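Local coordinates for protein cellobiose 2-epimerase (Spirochaeta thermophila DSM 6192, PDB 5ZIG) that probably catalyses the reversible epimerisation of cellobiose to beta-D-glucosyl-(1->4)-D-mannose, at residues Pro28-Gln33 and Met379-Tyr384; Lys55-Thr60 and Ala123-Ala128; His351-Asp354 and Glu359-Trp362. One frame throughout, in Å; residues are numbered along the deposited sequence.

Contact 1 (Pro28-Gln33 and Met379-Tyr384); sequences PFWLGQ and MWKASY
In the (alpha/alpha)6 barrel of the N-acylglucosamine 2-epimerase family, Trp30 on the last turn of helix 7-31 packs against Lys381, Ala382 and Ser383. These three residues belong to the loop that leads into helix 384-402. The indole carries almost the whole contact. Ser383 lies over its five-membered ring, with CB 3.5 Å from the centroid and 21° off the ring normal. This is a CH-pi contact. The benzo half lies against the loop backbone, where Trp30 CZ2 is 3.5 Å from Ala382 O. Further along, Trp30 CH2 comes to 3.9 Å from Lys381 O. Phe29 lies against the other face of the indole, its CD2 3.8 Å above the ring plane, so the indole is held between helix and loop. Trp30 CG is anti to the carbonyl carbon (chi1 -70°), which sends the ring from the helix towards the loop. The polar ends are satisfied outside the two segments. Trp30 NE1 gives a hydrogen bond to Glu359, and Lys381 NZ forms a salt bridge with the same carboxylate. Ser383 OG is hydrogen-bonded to His63 ND1. The nearest approach of the two segments is Ser383 CB to Trp30 CD1, 3.4 Å.

Contact 2 (Lys55-Thr60 and Ala123-Ala128); sequences KGLVMT and AFAVYA. With EDO (1,2-ethanediol), chain E.
Val58 meets Phe124 over the face of its ring. Val58 CG1 stands above the plane, offset toward the rim, and its nearest ring atom is Phe124 CD2 at 4.2 Å. CG1 is the branch of Val58 anti to the backbone N (chi1 -176°), and it alone of the two methyls is placed over the ring face. Phe124 has further aromatic neighbours: it stacks with His196 and meets Tyr384 edge-to-face. Beside this pair, a looser apolar touch joins Leu57 CD1 and Ala125 CB, 4.5 Å apart. These are the facing sides of helices 57-73 and 119-136, two neighbouring inner helices of the (alpha/alpha)6 barrel. Gly56 is the N-cap residue of the first of them. Its carbonyl oxygen is gripped twice by Thr60: the backbone N lies 3.1 Å from Gly56 O, and Thr60 OG1 lies 2.8 Å from Gly56 O. The two donors come from opposite faces of the carbonyl plane, OG1 tilted 22° out of it. On the second helix Tyr127 stacks on Trp65. Its hydroxyl meets an ethanediol, probably from the crystallisation liquor, whose O2 sits at the ring edge, near its plane. Tyr127 OH and EDO O2 are hydrogen-bonded at 2.7 Å.

Contact 3 (His351-Asp354 and Glu359-Trp362); sequences HLVD and EWFW
Leu352 and Asp354 bond to the backbone of Glu359 and Phe361 through two hydrogen bonds. Phe361 N donates to Leu352 O at 2.8 Å. Asp354 N donates to Glu359 O at 2.9 Å. Between these bonds, Val353 and Trp360 form a non-hydrogen-bonded antiparallel pair. A CA-H...O contact from Trp360 CA also reaches Leu352 O, at 3.1 Å. Within 359-362, Trp360 N donates to Glu359 OE1 from above the carboxylate plane, at 2.6 Å. The same OE1 takes the salt bridge from Lys381 NZ.

The aromatic contacts centre on Phe361. Asp354 CB lies over its face, 3.8 Å from the centroid, in a CH-pi contact. The carboxylate is stacked on the ring, the two planes 18° apart, and Asp354 OD1 is 3.3 Å from Phe361 CE2. Asp354 CG is anti to the backbone N (chi1 -180°), which lays the carboxylate along the CZ and CE2 rim of the ring. OD1 also forms a salt bridge with Lys376. At the ring edge, in its plane, sits His351 O. With an alanine in place of Phe361, the Asp354 carboxylate would probably lose the flat surface it stacks on, and a gap would be likely to open beside His351 O.

Among the apolar contacts, Leu352 CD2 lies 4.4 Å from Phe361 CB. Val353 CG2 lies over the face of the Trp360 indole, 4.0 Å from NE1, which is itself bonded to Gln21.

Asp354 OD2 bonds Gly357 N within the turn. The result is a tight hairpin-like reversal with a single antiparallel bridge, joining outer helix 336-352 of the (alpha/alpha)6 barrel to the loop that enters strand 363-364.

From the N terminus, helix 7-31 supplies the first half of contact 1, which waits for its partner until residues 379-384, 346 positions later. Within that long loop, contact 2 joins 55-60 to 123-128 and is complete before contact 3 begins. Contact 3 then closes a short loop, 351-354 with 359-362. Contacts 2 and 3 are therefore in series, both enclosed by contact 1, and none cross. The centres of contacts 2 and 3 are about 22 Å apart. Contact 1 bridges them: Tyr384 packs on Tyr127, Met379 on Gly56, and Trp380 on Trp362. Contact 1 ties outer helix 7-31 to the loop entering helix 384-402, contact 2 ties two inner helices, and contact 3 ties helix 336-352 to the loop before strand 363-364.

Contact 1 (Pro28-Gln33 and Met379-Tyr384)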
ATOM      1  N   PRO A  28     -12.479  14.341   3.438  1.00 30.14           N
ATOM      2  CA  PRO A  28     -13.158  15.491   2.810  1.00 22.55           C
ATOM      3  C   PRO A  28     -12.406  16.058   1.622  1.00 26.33           C
ATOM      4  O   PRO A  28     -13.034  16.549   0.682  1.00 21.75           O
ATOM      5  CB  PRO A  28     -13.261  16.515   3.952  1.00 32.14           C
ATOM      6  CG  PRO A  28     -13.211  15.699   5.191  1.00 30.78           C
ATOM      7  CD  PRO A  28     -12.295  14.549   4.892  1.00 28.87           C
ATOM      8  N   PHE A  29     -11.079  15.988   1.620  1.00 24.13           N
ATOM      9  CA  PHE A  29     -10.344  16.503   0.479  1.00 28.44           C
ATOM     10  C   PHE A  29     -10.589  15.634  -0.747  1.00 34.92           C
ATOM     11  O   PHE A  29     -10.833  16.152  -1.840  1.00 43.47           O
ATOM     12  CB  PHE A  29      -8.858  16.585   0.820  1.00 28.33           C
ATOM     13  CG  PHE A  29      -7.964  16.875  -0.353  1.00 21.49           C
ATOM     14  CD1 PHE A  29      -7.518  18.177  -0.594  1.00 26.21           C
ATOM     15  CD2 PHE A  29      -7.506  15.855  -1.164  1.00 23.65           C
ATOM     16  CE1 PHE A  29      -6.653  18.449  -1.643  1.00 22.29           C
ATOM     17  CE2 PHE A  29      -6.659  16.122  -2.233  1.00 25.76           C
ATOM     18  CZ  PHE A  29      -6.232  17.431  -2.459  1.00 26.80           C
ATOM     19  N   TRP A  30     -10.566  14.310  -0.583  1.00 31.26           N
ATOM     20  CA  TRP A  30     -10.743  13.445  -1.747  1.00 23.15           C
ATOM     21  C   TRP A  30     -12.190  13.443  -2.217  1.00 22.13           C
ATOM     22  O   TRP A  30     -12.441  13.396  -3.425  1.00 29.03           O
ATOM     23  CB  TRP A  30     -10.246  12.037  -1.435  1.00 20.84           C
ATOM     24  CG  TRP A  30      -8.772  12.026  -1.322  1.00 22.71           C
ATOM     25  CD1 TRP A  30      -8.033  11.852  -0.181  1.00 20.87           C
ATOM     26  CD2 TRP A  30      -7.831  12.240  -2.385  1.00 20.94           C
ATOM     27  NE1 TRP A  30      -6.691  11.931  -0.476  1.00 24.71           N
ATOM     28  CE2 TRP A  30      -6.542  12.156  -1.824  1.00 26.69           C
ATOM     29  CE3 TRP A  30      -7.955  12.474  -3.764  1.00 26.75           C
ATOM     30  CZ2 TRP A  30      -5.378  12.318  -2.594  1.00 21.04           C
ATOM     31  CZ3 TRP A  30      -6.799  12.616  -4.525  1.00 23.27           C
ATOM     32  CH2 TRP A  30      -5.534  12.537  -3.938  1.00 26.15           C
ATOM     33  N   LEU A  31     -13.140  13.533  -1.284  1.00 23.38           N
ATOM     34  CA  LEU A  31     -14.549  13.613  -1.651  1.00 27.93           C
ATOM     35  C   LEU A  31     -14.805  14.760  -2.602  1.00 30.27           C
ATOM     36  O   LEU A  31     -15.701  14.671  -3.449  1.00 29.44           O
ATOM     37  CB  LEU A  31     -15.427  13.789  -0.410  1.00 36.41           C
ATOM     38  CG  LEU A  31     -15.916  12.532   0.304  1.00 36.08           C
ATOM     39  CD1 LEU A  31     -16.783  12.901   1.511  1.00 26.37           C
ATOM     40  CD2 LEU A  31     -16.664  11.651  -0.651  1.00 25.79           C
ATOM     41  N   GLY A  32     -14.044  15.850  -2.468  1.00 27.93           N
ATOM     42  CA  GLY A  32     -14.162  16.976  -3.364  1.00 23.51           C
ATOM     43  C   GLY A  32     -13.383  16.863  -4.657  1.00 27.44           C
ATOM     44  O   GLY A  32     -13.222  17.873  -5.343  1.00 27.09           O
ATOM     45  N   GLN A  33     -12.886  15.675  -5.017  1.00 21.27           N
ATOM     46  CA  GLN A  33     -12.062  15.501  -6.213  1.00 31.20           C
ATOM     47  C   GLN A  33     -12.640  14.463  -7.175  1.00 34.11           C
ATOM     48  O   GLN A  33     -11.896  13.886  -7.971  1.00 32.65           O
ATOM     49  CB  GLN A  33     -10.631  15.107  -5.847  1.00 26.45           C
ATOM     50  CG  GLN A  33      -9.974  15.992  -4.821  1.00 34.53           C
ATOM     51  CD  GLN A  33      -9.380  17.221  -5.431  1.00 36.52           C
ATOM     52  OE1 GLN A  33      -9.620  17.526  -6.600  1.00 41.06           O
ATOM     53  NE2 GLN A  33      -8.588  17.939  -4.653  1.00 37.54           N
ATOM     54  N   MET A 379      -1.113   9.723 -10.326  1.00 32.32           N
ATOM     55  CA  MET A 379      -0.868   8.308 -10.584  1.00 37.08           C
ATOM     56  C   MET A 379      -0.206   7.632  -9.396  1.00 33.50           C
ATOM     57  O   MET A 379      -0.340   6.417  -9.215  1.00 31.17           O
ATOM     58  CB  MET A 379       0.008   8.138 -11.825  1.00 34.61           C
ATOM     59  CG  MET A 379      -0.587   8.713 -13.094  1.00 43.25           C
ATOM     60  SD  MET A 379      -1.500   7.455 -13.989  1.00 47.16           S
ATOM     61  CE  MET A 379      -0.246   6.181 -14.201  1.00 51.89           C
ATOM     62  N   TRP A 380       0.530   8.387  -8.592  1.00 25.86           N
ATOM     63  CA  TRP A 380       1.337   7.802  -7.539  1.00 34.42           C
ATOM     64  C   TRP A 380       0.857   8.160  -6.139  1.00 32.28           C
ATOM     65  O   TRP A 380       1.302   7.535  -5.169  1.00 26.66           O
ATOM     66  CB  TRP A 380       2.799   8.226  -7.716  1.00 41.34           C
ATOM     67  CG  TRP A 380       3.494   7.519  -8.847  1.00 57.89           C
ATOM     68  CD1 TRP A 380       3.839   6.194  -8.901  1.00 63.59           C
ATOM     69  CD2 TRP A 380       3.922   8.095 -10.091  1.00 64.39           C
ATOM     70  NE1 TRP A 380       4.462   5.916 -10.095  1.00 64.61           N
ATOM     71  CE2 TRP A 380       4.526   7.065 -10.842  1.00 68.75           C
ATOM     72  CE3 TRP A 380       3.859   9.383 -10.639  1.00 65.71           C
ATOM     73  CZ2 TRP A 380       5.064   7.284 -12.113  1.00 74.11           C
ATOM     74  CZ3 TRP A 380       4.397   9.599 -11.895  1.00 68.72           C
ATOM     75  CH2 TRP A 380       4.990   8.556 -12.621  1.00 71.54           C
ATOM     76  N   LYS A 381      -0.040   9.130  -5.991  1.00 33.09           N
ATOM     77  CA  LYS A 381      -0.549   9.428  -4.666  1.00 35.29           C
ATOM     78  C   LYS A 381      -2.063   9.531  -4.714  1.00 20.92           C
ATOM     79  O   LYS A 381      -2.625  10.363  -5.435  1.00 27.35           O
ATOM     80  CB  LYS A 381       0.099  10.683  -4.097  1.00 38.54           C
ATOM     81  CG  LYS A 381      -0.558  11.232  -2.837  1.00 21.14           C
ATOM     82  CD  LYS A 381       0.227  12.437  -2.346  1.00 27.93           C
ATOM     83  CE  LYS A 381      -0.254  12.887  -0.950  1.00 21.32           C
ATOM     84  NZ  LYS A 381      -1.415  13.788  -1.096  1.00 24.41           N
ATOM     85  N   ALA A 382      -2.709   8.667  -3.950  1.00 22.34           N
ATOM     86  CA  ALA A 382      -4.150   8.668  -3.799  1.00 29.68           C
ATOM     87  C   ALA A 382      -4.477   8.744  -2.312  1.00 28.42           C
ATOM     88  O   ALA A 382      -3.734   9.354  -1.541  1.00 29.21           O
ATOM     89  CB  ALA A 382      -4.759   7.421  -4.452  1.00 23.07           C
ATOM     90  N   SER A 383      -5.577   8.174  -1.918  1.00 23.63           N
ATOM     91  CA  SER A 383      -6.017   8.228  -0.560  1.00 27.36           C
ATOM     92  C   SER A 383      -5.783   6.996   0.314  1.00 29.20           C
ATOM     93  O   SER A 383      -6.272   6.954   1.361  1.00 26.53           O
ATOM     94  CB  SER A 383      -7.482   8.564  -0.540  1.00 22.23           C
ATOM     95  OG  SER A 383      -8.233   7.505  -0.929  1.00 29.80           O
ATOM     96  N   TYR A 384      -4.980   6.058  -0.145  1.00 29.21           N
ATOM     97  CA  TYR A 384      -4.737   4.802   0.516  1.00 24.94           C
ATOM     98  C   TYR A 384      -3.705   4.700   1.631  1.00 21.52           C
ATOM     99  O   TYR A 384      -4.034   4.282   2.662  1.00 34.75           O
ATOM    100  CB  TYR A 384      -4.569   3.713  -0.544  1.00 21.68           C
ATOM    101  CG  TYR A 384      -3.624   2.615  -0.294  1.00 20.18           C
ATOM    102  CD1 TYR A 384      -4.029   1.442   0.275  1.00 20.08           C
ATOM    103  CD2 TYR A 384      -2.362   2.718  -0.712  1.00 22.09           C
ATOM    104  CE1 TYR A 384      -3.155   0.407   0.447  1.00 20.05           C
ATOM    105  CE2 TYR A 384      -1.492   1.702  -0.580  1.00 28.92           C
ATOM    106  CZ  TYR A 384      -1.880   0.539   0.005  1.00 32.14           C
ATOM    107  OH  TYR A 384      -0.944  -0.420   0.105  1.00 31.98           O
TER

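Contact 2 (Lys55-Thr60 and Ala123-Ala128)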
ATOM      1  N   LYS A  55      -6.199   9.178 -15.803  1.00 21.16           N
ATOM      2  CA  LYS A  55      -6.561   8.529 -14.551  1.00 25.62           C
ATOM      3  C   LYS A  55      -5.955   7.131 -14.485  1.00 37.33           C
ATOM      4  O   LYS A  55      -6.151   6.310 -15.392  1.00 35.57           O
ATOM      5  CB  LYS A  55      -8.077   8.494 -14.395  1.00 20.94           C
ATOM      6  CG  LYS A  55      -8.712   9.813 -14.815  1.00 27.60           C
ATOM      7  CD  LYS A  55     -10.229   9.750 -14.835  1.00 28.69           C
ATOM      8  CE  LYS A  55     -10.836  11.139 -14.773  1.00 24.89           C
ATOM      9  NZ  LYS A  55     -12.277  11.133 -15.134  1.00 26.42           N
ATOM     10  N   GLY A  56      -5.196   6.883 -13.415  1.00 30.88           N
ATOM     11  CA  GLY A  56      -4.468   5.648 -13.287  1.00 27.71           C
ATOM     12  C   GLY A  56      -5.304   4.538 -12.684  1.00 31.56           C
ATOM     13  O   GLY A  56      -6.254   4.778 -11.936  1.00 35.68           O
ATOM     14  N   LEU A  57      -4.919   3.309 -13.024  1.00 26.05           N
ATOM     15  CA  LEU A  57      -5.529   2.133 -12.425  1.00 34.83           C
ATOM     16  C   LEU A  57      -5.294   2.101 -10.917  1.00 29.29           C
ATOM     17  O   LEU A  57      -6.239   1.931 -10.143  1.00 26.88           O
ATOM     18  CB  LEU A  57      -4.963   0.876 -13.087  1.00 20.37           C
ATOM     19  CG  LEU A  57      -5.317  -0.433 -12.403  1.00 22.11           C
ATOM     20  CD1 LEU A  57      -6.841  -0.592 -12.240  1.00 20.17           C
ATOM     21  CD2 LEU A  57      -4.685  -1.603 -13.185  1.00 20.24           C
ATOM     22  N   VAL A  58      -4.027   2.228 -10.499  1.00 24.53           N
ATOM     23  CA  VAL A  58      -3.658   2.231  -9.077  1.00 30.87           C
ATOM     24  C   VAL A  58      -4.449   3.285  -8.309  1.00 28.56           C
ATOM     25  O   VAL A  58      -5.079   2.991  -7.293  1.00 24.03           O
ATOM     26  CB  VAL A  58      -2.145   2.467  -8.914  1.00 22.53           C
ATOM     27  CG1 VAL A  58      -1.742   2.364  -7.441  1.00 23.81           C
ATOM     28  CG2 VAL A  58      -1.340   1.508  -9.773  1.00 24.52           C
ATOM     29  N   MET A  59      -4.413   4.534  -8.783  1.00 26.22           N
ATOM     30  CA  MET A  59      -5.058   5.623  -8.052  1.00 30.71           C
ATOM     31  C   MET A  59      -6.561   5.389  -7.922  1.00 25.26           C
ATOM     32  O   MET A  59      -7.137   5.572  -6.842  1.00 27.90           O
ATOM     33  CB  MET A  59      -4.767   6.952  -8.748  1.00 40.24           C
ATOM     34  CG  MET A  59      -5.449   8.163  -8.151  1.00 56.35           C
ATOM     35  SD  MET A  59      -6.049   9.248  -9.472  1.00 69.20           S
ATOM     36  CE  MET A  59      -7.359   8.220 -10.124  1.00 58.47           C
ATOM     37  N   THR A  60      -7.204   4.948  -9.001  1.00 25.97           N
ATOM     38  CA  THR A  60      -8.643   4.703  -8.964  1.00 26.43           C
ATOM     39  C   THR A  60      -8.987   3.559  -8.018  1.00 24.06           C
ATOM     40  O   THR A  60      -9.987   3.624  -7.295  1.00 27.57           O
ATOM     41  CB  THR A  60      -9.138   4.402 -10.377  1.00 27.97           C
ATOM     42  OG1 THR A  60      -8.865   5.538 -11.213  1.00 23.98           O
ATOM     43  CG2 THR A  60     -10.646   4.084 -10.386  1.00 22.82           C
ATOM     44  N   ALA A 123      -3.296  -6.275  -9.132  1.00 30.21           N
ATOM     45  CA  ALA A 123      -3.340  -6.617  -7.702  1.00 25.42           C
ATOM     46  C   ALA A 123      -4.197  -5.624  -6.930  1.00 19.83           C
ATOM     47  O   ALA A 123      -5.158  -6.008  -6.256  1.00 28.02           O
ATOM     48  CB  ALA A 123      -1.931  -6.648  -7.100  1.00 20.65           C
ATOM     49  N   PHE A 124      -3.857  -4.332  -7.014  1.00 21.95           N
ATOM     50  CA  PHE A 124      -4.636  -3.317  -6.312  1.00 23.99           C
ATOM     51  C   PHE A 124      -6.117  -3.392  -6.663  1.00 23.61           C
ATOM     52  O   PHE A 124      -6.966  -3.158  -5.804  1.00 19.80           O
ATOM     53  CB  PHE A 124      -4.094  -1.912  -6.614  1.00 29.17           C
ATOM     54  CG  PHE A 124      -3.190  -1.381  -5.542  1.00 20.03           C
ATOM     55  CD1 PHE A 124      -3.716  -0.862  -4.369  1.00 24.78           C
ATOM     56  CD2 PHE A 124      -1.815  -1.468  -5.676  1.00 25.47           C
ATOM     57  CE1 PHE A 124      -2.873  -0.399  -3.336  1.00 24.88           C
ATOM     58  CE2 PHE A 124      -0.969  -1.026  -4.657  1.00 25.43           C
ATOM     59  CZ  PHE A 124      -1.504  -0.477  -3.486  1.00 22.38           C
ATOM     60  N   ALA A 125      -6.452  -3.737  -7.910  1.00 27.61           N
ATOM     61  CA  ALA A 125      -7.858  -3.886  -8.263  1.00 19.81           C
ATOM     62  C   ALA A 125      -8.495  -5.006  -7.451  1.00 19.72           C
ATOM     63  O   ALA A 125      -9.610  -4.862  -6.944  1.00 25.40           O
ATOM     64  CB  ALA A 125      -8.017  -4.156  -9.771  1.00 29.83           C
ATOM     65  N   VAL A 126      -7.813  -6.141  -7.336  1.00 19.70           N
ATOM     66  CA  VAL A 126      -8.359  -7.229  -6.532  1.00 27.01           C
ATOM     67  C   VAL A 126      -8.554  -6.756  -5.093  1.00 24.74           C
ATOM     68  O   VAL A 126      -9.657  -6.841  -4.537  1.00 21.86           O
ATOM     69  CB  VAL A 126      -7.450  -8.467  -6.625  1.00 33.74           C
ATOM     70  CG1 VAL A 126      -7.757  -9.484  -5.484  1.00 34.74           C
ATOM     71  CG2 VAL A 126      -7.576  -9.116  -8.007  1.00 27.11           C
ATOM     72  N   TYR A 127      -7.494  -6.183  -4.509  1.00 25.91           N
ATOM     73  CA  TYR A 127      -7.530  -5.594  -3.159  1.00 21.76           C
ATOM     74  C   TYR A 127      -8.745  -4.691  -2.964  1.00 19.94           C
ATOM     75  O   TYR A 127      -9.527  -4.871  -2.026  1.00 21.94           O
ATOM     76  CB  TYR A 127      -6.227  -4.813  -2.940  1.00 19.70           C
ATOM     77  CG  TYR A 127      -5.953  -4.224  -1.557  1.00 22.30           C
ATOM     78  CD1 TYR A 127      -5.947  -5.016  -0.413  1.00 19.68           C
ATOM     79  CD2 TYR A 127      -5.632  -2.864  -1.418  1.00 21.75           C
ATOM     80  CE1 TYR A 127      -5.646  -4.443   0.878  1.00 19.71           C
ATOM     81  CE2 TYR A 127      -5.327  -2.311  -0.191  1.00 24.70           C
ATOM     82  CZ  TYR A 127      -5.336  -3.096   0.959  1.00 21.82           C
ATOM     83  OH  TYR A 127      -5.056  -2.496   2.178  1.00 20.42           O
ATOM     84  N   ALA A 128      -8.950  -3.747  -3.883  1.00 19.68           N
ATOM     85  CA  ALA A 128     -10.029  -2.780  -3.751  1.00 21.91           C
ATOM     86  C   ALA A 128     -11.400  -3.376  -4.037  1.00 22.56           C
ATOM     87  O   ALA A 128     -12.395  -2.926  -3.453  1.00 25.16           O
ATOM     88  CB  ALA A 128      -9.792  -1.588  -4.677  1.00 27.10           C
TER
HETATM   89  C1  EDO E 501      -5.014  -4.098   5.893  1.00 44.16           C
HETATM   90  O1  EDO E 501      -6.167  -4.068   5.044  1.00 42.58           O
HETATM   91  C2  EDO E 501      -3.858  -4.728   5.133  1.00 38.00           C
HETATM   92  O2  EDO E 501      -4.079  -4.484   3.741  1.00 42.71           O

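Contact 3 (His351-Asp354 and Glu359-Trp362)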
ATOM      1  N   HIS A 351       4.565  18.230  10.051  1.00 31.87           N
ATOM      2  CA  HIS A 351       5.122  18.705   8.788  1.00 31.81           C
ATOM      3  C   HIS A 351       4.408  18.188   7.542  1.00 41.27           C
ATOM      4  O   HIS A 351       4.265  18.944   6.579  1.00 30.07           O
ATOM      5  CB  HIS A 351       6.619  18.342   8.746  1.00 32.61           C
ATOM      6  CG  HIS A 351       7.378  18.751   9.978  1.00 38.21           C
ATOM      7  ND1 HIS A 351       7.436  20.055  10.423  1.00 43.34           N
ATOM      8  CD2 HIS A 351       8.108  18.023  10.858  1.00 44.30           C
ATOM      9  CE1 HIS A 351       8.166  20.113  11.523  1.00 47.26           C
ATOM     10  NE2 HIS A 351       8.588  18.894  11.809  1.00 44.71           N
ATOM     11  N   LEU A 352       3.942  16.931   7.536  1.00 42.38           N
ATOM     12  CA  LEU A 352       3.353  16.365   6.321  1.00 35.63           C
ATOM     13  C   LEU A 352       1.897  16.756   6.130  1.00 31.40           C
ATOM     14  O   LEU A 352       1.394  16.701   5.005  1.00 30.96           O
ATOM     15  CB  LEU A 352       3.465  14.838   6.321  1.00 22.69           C
ATOM     16  CG  LEU A 352       4.859  14.404   5.884  1.00 33.18           C
ATOM     17  CD1 LEU A 352       5.151  13.014   6.420  1.00 39.92           C
ATOM     18  CD2 LEU A 352       5.024  14.461   4.340  1.00 38.08           C
ATOM     19  N   VAL A 353       1.188  17.098   7.203  1.00 29.55           N
ATOM     20  CA  VAL A 353      -0.174  17.594   7.054  1.00 34.55           C
ATOM     21  C   VAL A 353      -0.121  18.999   6.460  1.00 39.09           C
ATOM     22  O   VAL A 353       0.623  19.865   6.937  1.00 26.07           O
ATOM     23  CB  VAL A 353      -0.905  17.560   8.403  1.00 29.53           C
ATOM     24  CG1 VAL A 353      -2.278  18.189   8.308  1.00 21.98           C
ATOM     25  CG2 VAL A 353      -1.046  16.131   8.873  1.00 28.51           C
ATOM     26  N   ASP A 354      -0.896  19.228   5.425  1.00 31.07           N
ATOM     27  CA  ASP A 354      -0.990  20.505   4.816  1.00 24.89           C
ATOM     28  C   ASP A 354      -2.297  21.075   5.210  1.00 28.72           C
ATOM     29  O   ASP A 354      -3.267  20.825   4.587  1.00 22.25           O
ATOM     30  CB  ASP A 354      -0.903  20.417   3.302  1.00 33.65           C
ATOM     31  CG  ASP A 354      -0.994  21.774   2.611  1.00 32.17           C
ATOM     32  OD1 ASP A 354      -1.007  21.798   1.406  1.00 34.07           O
ATOM     33  OD2 ASP A 354      -1.056  22.801   3.248  1.00 28.99           O
ATOM     34  N   GLU A 359      -4.983  17.939   2.492  1.00 21.74           N
ATOM     35  CA  GLU A 359      -4.333  16.639   2.527  1.00 21.58           C
ATOM     36  C   GLU A 359      -2.931  16.647   3.123  1.00 21.65           C
ATOM     37  O   GLU A 359      -2.629  17.367   3.996  1.00 22.10           O
ATOM     38  CB  GLU A 359      -4.323  16.030   1.118  1.00 21.50           C
ATOM     39  CG  GLU A 359      -4.897  14.660   0.959  1.00 34.72           C
ATOM     40  CD  GLU A 359      -3.863  13.575   1.067  1.00 31.23           C
ATOM     41  OE1 GLU A 359      -2.679  13.829   1.066  1.00 45.53           O
ATOM     42  OE2 GLU A 359      -4.249  12.450   1.166  1.00 53.35           O
ATOM     43  N   TRP A 360      -2.082  15.804   2.608  1.00 21.57           N
ATOM     44  CA  TRP A 360      -0.722  15.680   3.004  1.00 21.63           C
ATOM     45  C   TRP A 360       0.251  15.979   1.872  1.00 32.48           C
ATOM     46  O   TRP A 360      -0.005  15.676   0.755  1.00 30.00           O
ATOM     47  CB  TRP A 360      -0.427  14.260   3.507  1.00 24.90           C
ATOM     48  CG  TRP A 360      -1.145  13.721   4.748  1.00 27.35           C
ATOM     49  CD1 TRP A 360      -2.253  14.198   5.339  1.00 31.61           C
ATOM     50  CD2 TRP A 360      -0.790  12.576   5.498  1.00 29.08           C
ATOM     51  NE1 TRP A 360      -2.608  13.468   6.369  1.00 21.50           N
ATOM     52  CE2 TRP A 360      -1.716  12.459   6.519  1.00 32.08           C
ATOM     53  CE3 TRP A 360       0.217  11.649   5.411  1.00 24.94           C
ATOM     54  CZ2 TRP A 360      -1.656  11.448   7.443  1.00 30.28           C
ATOM     55  CZ3 TRP A 360       0.267  10.667   6.332  1.00 26.81           C
ATOM     56  CH2 TRP A 360      -0.660  10.574   7.326  1.00 23.15           C
ATOM     57  N   PHE A 361       1.352  16.635   2.173  1.00 33.41           N
ATOM     58  CA  PHE A 361       2.400  16.812   1.182  1.00 27.35           C
ATOM     59  C   PHE A 361       2.931  15.456   0.733  1.00 32.62           C
ATOM     60  O   PHE A 361       2.934  14.490   1.497  1.00 37.73           O
ATOM     61  CB  PHE A 361       3.513  17.678   1.754  1.00 25.35           C
ATOM     62  CG  PHE A 361       3.092  19.119   1.994  1.00 27.43           C
ATOM     63  CD1 PHE A 361       3.154  19.694   3.266  1.00 29.43           C
ATOM     64  CD2 PHE A 361       2.613  19.891   0.944  1.00 29.06           C
ATOM     65  CE1 PHE A 361       2.756  21.020   3.472  1.00 32.52           C
ATOM     66  CE2 PHE A 361       2.216  21.214   1.144  1.00 41.86           C
ATOM     67  CZ  PHE A 361       2.292  21.779   2.408  1.00 37.43           C
ATOM     68  N   TRP A 362       3.337  15.373  -0.544  1.00 27.03           N
ATOM     69  CA  TRP A 362       4.063  14.191  -1.008  1.00 29.14           C
ATOM     70  C   TRP A 362       5.338  13.968  -0.196  1.00 22.75           C
ATOM     71  O   TRP A 362       5.696  12.828   0.111  1.00 21.67           O
ATOM     72  CB  TRP A 362       4.411  14.339  -2.492  1.00 32.57           C
ATOM     73  CG  TRP A 362       5.259  13.214  -3.006  1.00 32.21           C
ATOM     74  CD1 TRP A 362       6.591  13.001  -2.767  1.00 35.60           C
ATOM     75  CD2 TRP A 362       4.834  12.156  -3.872  1.00 28.24           C
ATOM     76  NE1 TRP A 362       7.013  11.866  -3.412  1.00 37.98           N
ATOM     77  CE2 TRP A 362       5.957  11.330  -4.105  1.00 28.82           C
ATOM     78  CE3 TRP A 362       3.615  11.834  -4.481  1.00 28.48           C
ATOM     79  CZ2 TRP A 362       5.894  10.189  -4.898  1.00 27.99           C
ATOM     80  CZ3 TRP A 362       3.552  10.689  -5.271  1.00 34.03           C
ATOM     81  CH2 TRP A 362       4.688   9.882  -5.469  1.00 29.06           C
TER